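PDB 1ZVT: topoisomerase IV subunit A from Escherichia coli, which changes DNA topology as a type II topoisomerase subunit, decatenating DNA, with this C-terminal beta-pinwheel domain probably binding DNA and shaping substrate choice. Local coordinates for residues T5-Q10 / L27-G32; L78-P81 / T85-H88; L202-G207 / I211-E216. All coordinates share one frame; numbering follows the deposited sequence.

Contact 1: T5-Q10 / L27-G32; sequences TIVLSQ and LNYKAG
The phenol ring of Y29 meets V7 at its edge: V7 CG1 lies near the ring plane, 3.4 Å from Y29 OH, and the two side chains cross at about a right angle. S9 CB approaches the same ring obliquely, 3.8 Å from Y29 CE2 and 3.9 Å from Y29 CD2. R15 of the neighbouring strand adds a cation-pi interaction with this ring, F35 also touches it, and a hydrogen bond to A24 O satisfies the Y29 hydroxyl, beside which the V7 methyl packs, and should limit swinging of the ring. With CG1 anti to the backbone N (chi1 -180°), V7 brings that methyl to the tyrosine oxygen and also near L27 CD1, at 4.2 Å, while V7 CG2 meets L27 CD1 at 4.0 Å, the valine and leucine side chains reaching toward each other tip to tip. S9 presents its methylene to the ring and keeps its hydroxyl for polar work: OG, placed between the backbone N and the carbonyl carbon (chi1 76°), is hydrogen-bonded to D33 OD2 and to W13 N. Residues 27-32 belong to the connection from strand 13-18 to strand 35-42, folded over the side of strand 3-9 that carries V7 and S9. Strand 3-9 is itself flanked by those two strands in a four-stranded antiparallel sheet of the beta-pinwheel, while I6 and L8 pack against M89 of strand 86-90.

Contact 2: L78-P81 / T85-H88; sequences LTLP and TVDH
V86 packs against L80 and L78 where the chain enters the edge strand 86-90 of a beta-pinwheel sheet, and the strand carries a classic beta bulge just beyond, with D87 and H88 both facing V50. Apolar contact joins the two segments, and one methyl does the work. V86 CG2 sits 4.0 Å from L80 CD1 and 4.1 Å from L80 CD2, so it touches both branches of the leucine fork; the two side chains cross at about a right angle. V86 CG2 also meets L78 CD1, more loosely, at 4.3 Å. A chi1 of 169° puts V86 CG1 anti to the backbone N and CG2 anti to the carbonyl carbon, where CG2 meets the leucines. The backbones stay well apart, with the CA atoms of L80 and T85 7.5 Å from each other. Other apolar partners enlarge the cluster: F49 and L74 touch V86, while Y57 touches both leucines. Within residues 85-88, D87 CB packs 3.5 Å above one face of the H88 imidazole, offset toward its rim.

Polar interactions hold the strand side. T85 bonds by its backbone to S52, and D87 and H88 bond by theirs to V50 on adjacent strand 47-51. The T85 hydroxyl reaches over to the bulge residue: OG1 donates to D87 OD1 at 2.7 Å, on the syn side and 20° out of the carboxylate plane.

Contact 3: L202-G207 / I211-E216; sequences LTIHVG and IKLRPE
I204 and I211 face each other across a beta hairpin as a hydrogen-bonded antiparallel pair, and the side of the sheet they share with L202 and L213 is the densely packed part. I204 CB lies 4.0 Å from I211 CG1, and I204 CD1 meets L213 CD1 at 3.9 Å. L202 and I204 extend this layer onto L148 and I150 of strand 146-151. Strands 202-206 and 211-213 run at 161° to each other and are tied by two pairs of backbone bonds. I204 N donates to I211 O at 2.8 Å, and I211 N returns a bond to I204 O at 2.9 Å. L213 N reaches L202 O at 2.7 Å, and L202 N reaches L213 O at 3.0 Å.

On the other side of the hairpin the looseness lies at K212. T203 and K212 form the non-hydrogen-bonded pair between the two hydrogen-bonded pairs, with T203 OG1 3.8 Å from K212 CG; T203 is buried and touches E242, whereas the lysine end leads away into an exposed setting. R214, at the N-cap position of helix 215-219, is also exposed; its NH2 forms a salt bridge with E217, while R214 NE makes only a long approach to E216 OE1, which lies well out of the guanidinium plane, so that charge alone acts. The charged ends of K212 and R214 thus lie at the exposed margin, and the hairpin's cohesion probably rests on its backbone bonds and its aliphatic face.

Contact 3 is the buried one of the three, though K212 remains exposed; contacts 1 and 2 are partly buried. Only contact 3 pairs two strands directly through backbone bonds. The other two set irregular chain against a strand and depend on side chains: contact 1 on valine, leucine, a serine methylene and a tyrosine whose hydroxyl is bonded elsewhere, contact 2 on aliphatic groups alone. Each contact belongs to a different sheet. Contacts 1 and 2 are neighbours, their centres 16 Å apart, and are linked through strand 86-90, whose M89 packs on the strand of contact 1. Contact 3 lies far off, its centre 34 Å from each of the others, across the chain's centre from contact 2.

Contact 1: T5-Q10 / L27-G32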
# COMPACT_ATOMS: atom_id res chain seq x y z
N THR A 5 7.84 3.28 -17.98
CA THR A 5 6.71 3.54 -17.07
C THR A 5 5.72 2.42 -17.26
O THR A 5 5.31 2.15 -18.38
CB THR A 5 6.04 4.88 -17.38
OG1 THR A 5 7.00 5.92 -17.20
CG2 THR A 5 4.85 5.13 -16.44
N ILE A 6 5.33 1.78 -16.16
CA ILE A 6 4.30 0.75 -16.24
C ILE A 6 2.97 1.39 -15.84
O ILE A 6 2.90 2.08 -14.82
CB ILE A 6 4.59 -0.45 -15.30
CG1 ILE A 6 6.06 -0.91 -15.40
CG2 ILE A 6 3.57 -1.56 -15.57
CD1 ILE A 6 6.53 -1.27 -16.82
N VAL A 7 1.95 1.17 -16.66
CA VAL A 7 0.64 1.81 -16.46
C VAL A 7 -0.41 0.74 -16.24
O VAL A 7 -0.53 -0.20 -17.04
CB VAL A 7 0.25 2.66 -17.70
CG1 VAL A 7 -1.14 3.35 -17.50
CG2 VAL A 7 1.37 3.69 -18.00
N LEU A 8 -1.15 0.89 -15.14
CA LEU A 8 -2.21 -0.03 -14.73
C LEU A 8 -3.55 0.65 -14.89
O LEU A 8 -3.72 1.82 -14.49
CB LEU A 8 -2.01 -0.38 -13.25
CG LEU A 8 -3.08 -1.24 -12.58
CD1 LEU A 8 -3.13 -2.66 -13.22
CD2 LEU A 8 -2.83 -1.32 -11.05
N SER A 9 -4.50 -0.06 -15.47
CA SER A 9 -5.83 0.50 -15.66
C SER A 9 -6.82 -0.03 -14.61
O SER A 9 -6.53 -1.01 -13.90
CB SER A 9 -6.34 0.19 -17.06
OG SER A 9 -6.75 -1.17 -17.16
N GLN A 10 -7.99 0.62 -14.55
CA GLN A 10 -9.03 0.25 -13.57
C GLN A 10 -9.46 -1.21 -13.72
O GLN A 10 -9.73 -1.89 -12.73
CB GLN A 10 -10.25 1.16 -13.76
CG GLN A 10 -10.04 2.59 -13.29
CD GLN A 10 -9.69 2.68 -11.81
OE1 GLN A 10 -10.11 1.84 -10.99
NE2 GLN A 10 -8.90 3.69 -11.45
N LEU A 27 -3.39 8.14 -22.17
CA LEU A 27 -3.30 7.00 -23.09
C LEU A 27 -4.66 6.49 -23.51
O LEU A 27 -5.68 6.84 -22.92
CB LEU A 27 -2.51 5.87 -22.45
CG LEU A 27 -1.06 6.20 -22.09
CD1 LEU A 27 -0.48 5.13 -21.20
CD2 LEU A 27 -0.22 6.35 -23.35
N ASN A 28 -4.65 5.64 -24.55
CA ASN A 28 -5.83 4.94 -25.03
C ASN A 28 -6.24 3.86 -24.03
O ASN A 28 -5.41 3.06 -23.61
CB ASN A 28 -5.49 4.33 -26.40
CG ASN A 28 -6.67 3.63 -27.07
OD1 ASN A 28 -6.47 2.80 -27.95
ND2 ASN A 28 -7.88 3.98 -26.67
N TYR A 29 -7.50 3.85 -23.64
CA TYR A 29 -8.03 2.76 -22.84
C TYR A 29 -9.18 2.11 -23.59
O TYR A 29 -9.81 2.77 -24.42
CB TYR A 29 -8.47 3.24 -21.46
CG TYR A 29 -7.28 3.71 -20.66
CD1 TYR A 29 -6.88 5.04 -20.69
CD2 TYR A 29 -6.54 2.80 -19.90
CE1 TYR A 29 -5.75 5.46 -19.98
CE2 TYR A 29 -5.42 3.21 -19.19
CZ TYR A 29 -5.04 4.54 -19.22
OH TYR A 29 -3.92 4.95 -18.53
N LYS A 30 -9.43 0.83 -23.32
CA LYS A 30 -10.57 0.17 -23.95
C LYS A 30 -11.87 0.75 -23.39
O LYS A 30 -11.88 1.32 -22.30
CB LYS A 30 -10.49 -1.35 -23.77
CG LYS A 30 -10.81 -1.83 -22.38
CD LYS A 30 -10.41 -3.28 -22.19
CE LYS A 30 -10.65 -3.71 -20.75
NZ LYS A 30 -12.01 -4.30 -20.59
N ALA A 31 -12.96 0.64 -24.15
CA ALA A 31 -14.24 1.18 -23.72
C ALA A 31 -14.57 0.72 -22.30
O ALA A 31 -14.48 -0.47 -21.99
CB ALA A 31 -15.35 0.71 -24.67
N GLY A 32 -14.93 1.67 -21.43
CA GLY A 32 -15.25 1.35 -20.04
C GLY A 32 -14.04 1.30 -19.11
O GLY A 32 -14.18 1.06 -17.91

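Contact 2: L78-P81 / T85-H88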
# COMPACT_ATOMS: atom_id res chain seq x y z
N LEU A 78 -1.06 -13.51 -14.76
CA LEU A 78 -1.06 -13.91 -13.34
C LEU A 78 -2.22 -14.81 -13.04
O LEU A 78 -3.31 -14.62 -13.58
CB LEU A 78 -1.18 -12.68 -12.43
CG LEU A 78 -0.30 -11.47 -12.74
CD1 LEU A 78 -0.66 -10.31 -11.75
CD2 LEU A 78 1.18 -11.85 -12.63
N THR A 79 -1.98 -15.77 -12.14
CA THR A 79 -3.02 -16.69 -11.69
C THR A 79 -3.58 -16.11 -10.41
O THR A 79 -3.01 -16.30 -9.33
CB THR A 79 -2.45 -18.07 -11.37
OG1 THR A 79 -1.76 -18.57 -12.52
CG2 THR A 79 -3.59 -19.02 -10.99
N LEU A 80 -4.67 -15.36 -10.54
CA LEU A 80 -5.30 -14.74 -9.39
C LEU A 80 -6.27 -15.69 -8.72
O LEU A 80 -6.94 -16.47 -9.41
CB LEU A 80 -6.00 -13.45 -9.80
CG LEU A 80 -5.13 -12.36 -10.47
CD1 LEU A 80 -5.98 -11.17 -10.90
CD2 LEU A 80 -4.01 -11.91 -9.55
N PRO A 81 -6.35 -15.65 -7.37
CA PRO A 81 -7.39 -16.41 -6.66
C PRO A 81 -8.79 -16.01 -7.12
O PRO A 81 -8.98 -14.90 -7.63
CB PRO A 81 -7.17 -16.00 -5.19
CG PRO A 81 -5.72 -15.63 -5.13
CD PRO A 81 -5.45 -14.95 -6.44
N THR A 85 -8.64 -9.13 -6.97
CA THR A 85 -8.31 -8.04 -7.87
C THR A 85 -6.86 -7.62 -7.62
O THR A 85 -6.31 -7.86 -6.54
CB THR A 85 -9.21 -6.81 -7.62
OG1 THR A 85 -9.20 -6.47 -6.22
CG2 THR A 85 -10.65 -7.06 -8.08
N VAL A 86 -6.26 -6.97 -8.62
CA VAL A 86 -4.92 -6.39 -8.46
C VAL A 86 -5.04 -4.96 -7.97
O VAL A 86 -5.54 -4.07 -8.69
CB VAL A 86 -4.13 -6.42 -9.77
CG1 VAL A 86 -2.87 -5.58 -9.68
CG2 VAL A 86 -3.79 -7.87 -10.13
N ASP A 87 -4.58 -4.72 -6.75
CA ASP A 87 -4.86 -3.44 -6.10
C ASP A 87 -3.68 -2.50 -6.01
O ASP A 87 -3.85 -1.28 -5.86
CB ASP A 87 -5.44 -3.70 -4.70
CG ASP A 87 -6.78 -4.40 -4.74
OD1 ASP A 87 -7.40 -4.46 -5.83
OD2 ASP A 87 -7.21 -4.91 -3.69
N HIS A 88 -2.47 -3.06 -6.06
CA HIS A 88 -1.27 -2.28 -5.81
C HIS A 88 -0.16 -2.67 -6.76
O HIS A 88 -0.01 -3.86 -7.10
CB HIS A 88 -0.78 -2.43 -4.35
CG HIS A 88 -1.88 -2.42 -3.33
ND1 HIS A 88 -2.50 -1.26 -2.91
CD2 HIS A 88 -2.47 -3.43 -2.65
CE1 HIS A 88 -3.43 -1.56 -2.03
NE2 HIS A 88 -3.44 -2.87 -1.85

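Contact 3: L202-G207 / I211-E216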
# COMPACT_ATOMS: atom_id res chain seq x y z
N LEU A 202 -0.28 16.66 9.85
CA LEU A 202 -1.45 16.04 9.22
C LEU A 202 -2.67 16.91 9.43
O LEU A 202 -2.96 17.33 10.57
CB LEU A 202 -1.73 14.65 9.82
CG LEU A 202 -0.98 13.49 9.16
CD1 LEU A 202 0.40 13.34 9.73
CD2 LEU A 202 -1.77 12.24 9.38
N THR A 203 -3.40 17.17 8.36
CA THR A 203 -4.67 17.85 8.47
C THR A 203 -5.71 16.85 8.01
O THR A 203 -5.60 16.32 6.92
CB THR A 203 -4.70 19.10 7.58
OG1 THR A 203 -3.66 20.01 8.00
CG2 THR A 203 -6.03 19.80 7.68
N ILE A 204 -6.69 16.58 8.87
CA ILE A 204 -7.65 15.51 8.62
C ILE A 204 -9.04 16.12 8.60
O ILE A 204 -9.39 16.87 9.52
CB ILE A 204 -7.54 14.41 9.73
CG1 ILE A 204 -6.12 13.84 9.80
CG2 ILE A 204 -8.57 13.30 9.53
CD1 ILE A 204 -5.89 12.83 10.93
N HIS A 205 -9.84 15.80 7.57
CA HIS A 205 -11.19 16.31 7.49
C HIS A 205 -12.19 15.18 7.53
O HIS A 205 -11.94 14.11 7.00
CB HIS A 205 -11.42 17.07 6.20
CG HIS A 205 -10.38 18.10 5.91
ND1 HIS A 205 -10.69 19.43 5.77
CD2 HIS A 205 -9.05 18.01 5.73
CE1 HIS A 205 -9.60 20.11 5.50
NE2 HIS A 205 -8.59 19.27 5.45
N VAL A 206 -13.31 15.42 8.21
CA VAL A 206 -14.47 14.57 8.15
C VAL A 206 -15.60 15.53 7.85
O VAL A 206 -16.04 16.27 8.75
CB VAL A 206 -14.77 13.91 9.53
CG1 VAL A 206 -16.04 13.11 9.48
CG2 VAL A 206 -13.58 13.04 10.04
N GLY A 207 -16.09 15.53 6.62
CA GLY A 207 -17.05 16.55 6.17
C GLY A 207 -16.49 17.94 6.44
O GLY A 207 -15.33 18.23 6.09
N ILE A 211 -9.30 18.74 11.71
CA ILE A 211 -8.29 18.82 12.77
C ILE A 211 -6.91 18.89 12.18
O ILE A 211 -6.62 18.23 11.18
CB ILE A 211 -8.35 17.69 13.86
CG1 ILE A 211 -8.21 16.30 13.24
CG2 ILE A 211 -9.63 17.79 14.69
CD1 ILE A 211 -7.59 15.26 14.20
N LYS A 212 -6.06 19.70 12.79
CA LYS A 212 -4.70 19.89 12.34
C LYS A 212 -3.77 19.35 13.44
O LYS A 212 -3.87 19.76 14.61
CB LYS A 212 -4.43 21.36 12.03
CG LYS A 212 -3.05 21.61 11.42
CD LYS A 212 -2.85 23.05 10.95
CE LYS A 212 -1.63 23.07 10.04
NZ LYS A 212 -0.82 24.34 10.07
N LEU A 213 -2.92 18.40 13.08
CA LEU A 213 -2.03 17.77 14.04
C LEU A 213 -0.61 18.08 13.64
O LEU A 213 -0.07 17.45 12.74
CB LEU A 213 -2.26 16.25 14.07
CG LEU A 213 -3.72 15.87 14.30
CD1 LEU A 213 -3.96 14.41 13.96
CD2 LEU A 213 -4.12 16.19 15.74
N ARG A 214 -0.01 19.07 14.29
CA ARG A 214 1.41 19.34 14.07
C ARG A 214 2.24 18.34 14.87
O ARG A 214 1.68 17.56 15.64
CB ARG A 214 1.77 20.77 14.50
CG ARG A 214 0.94 21.87 13.84
CD ARG A 214 1.06 23.14 14.67
NE ARG A 214 0.75 22.87 16.08
CZ ARG A 214 0.84 23.75 17.08
NH1 ARG A 214 1.23 25.00 16.84
NH2 ARG A 214 0.53 23.37 18.32
N PRO A 215 3.58 18.38 14.71
CA PRO A 215 4.43 17.49 15.51
C PRO A 215 4.09 17.49 17.00
O PRO A 215 4.08 16.43 17.63
CB PRO A 215 5.84 18.05 15.27
CG PRO A 215 5.75 18.62 13.91
CD PRO A 215 4.38 19.20 13.79
N GLU A 216 3.79 18.68 17.54
CA GLU A 216 3.38 18.82 18.94
C GLU A 216 2.19 17.93 19.29
O GLU A 216 2.23 17.20 20.28
CB GLU A 216 3.11 20.29 19.31
CG GLU A 216 4.38 21.17 19.33
CD GLU A 216 4.75 21.79 17.97
OE1 GLU A 216 4.26 21.34 16.90
OE2 GLU A 216 5.56 22.73 17.97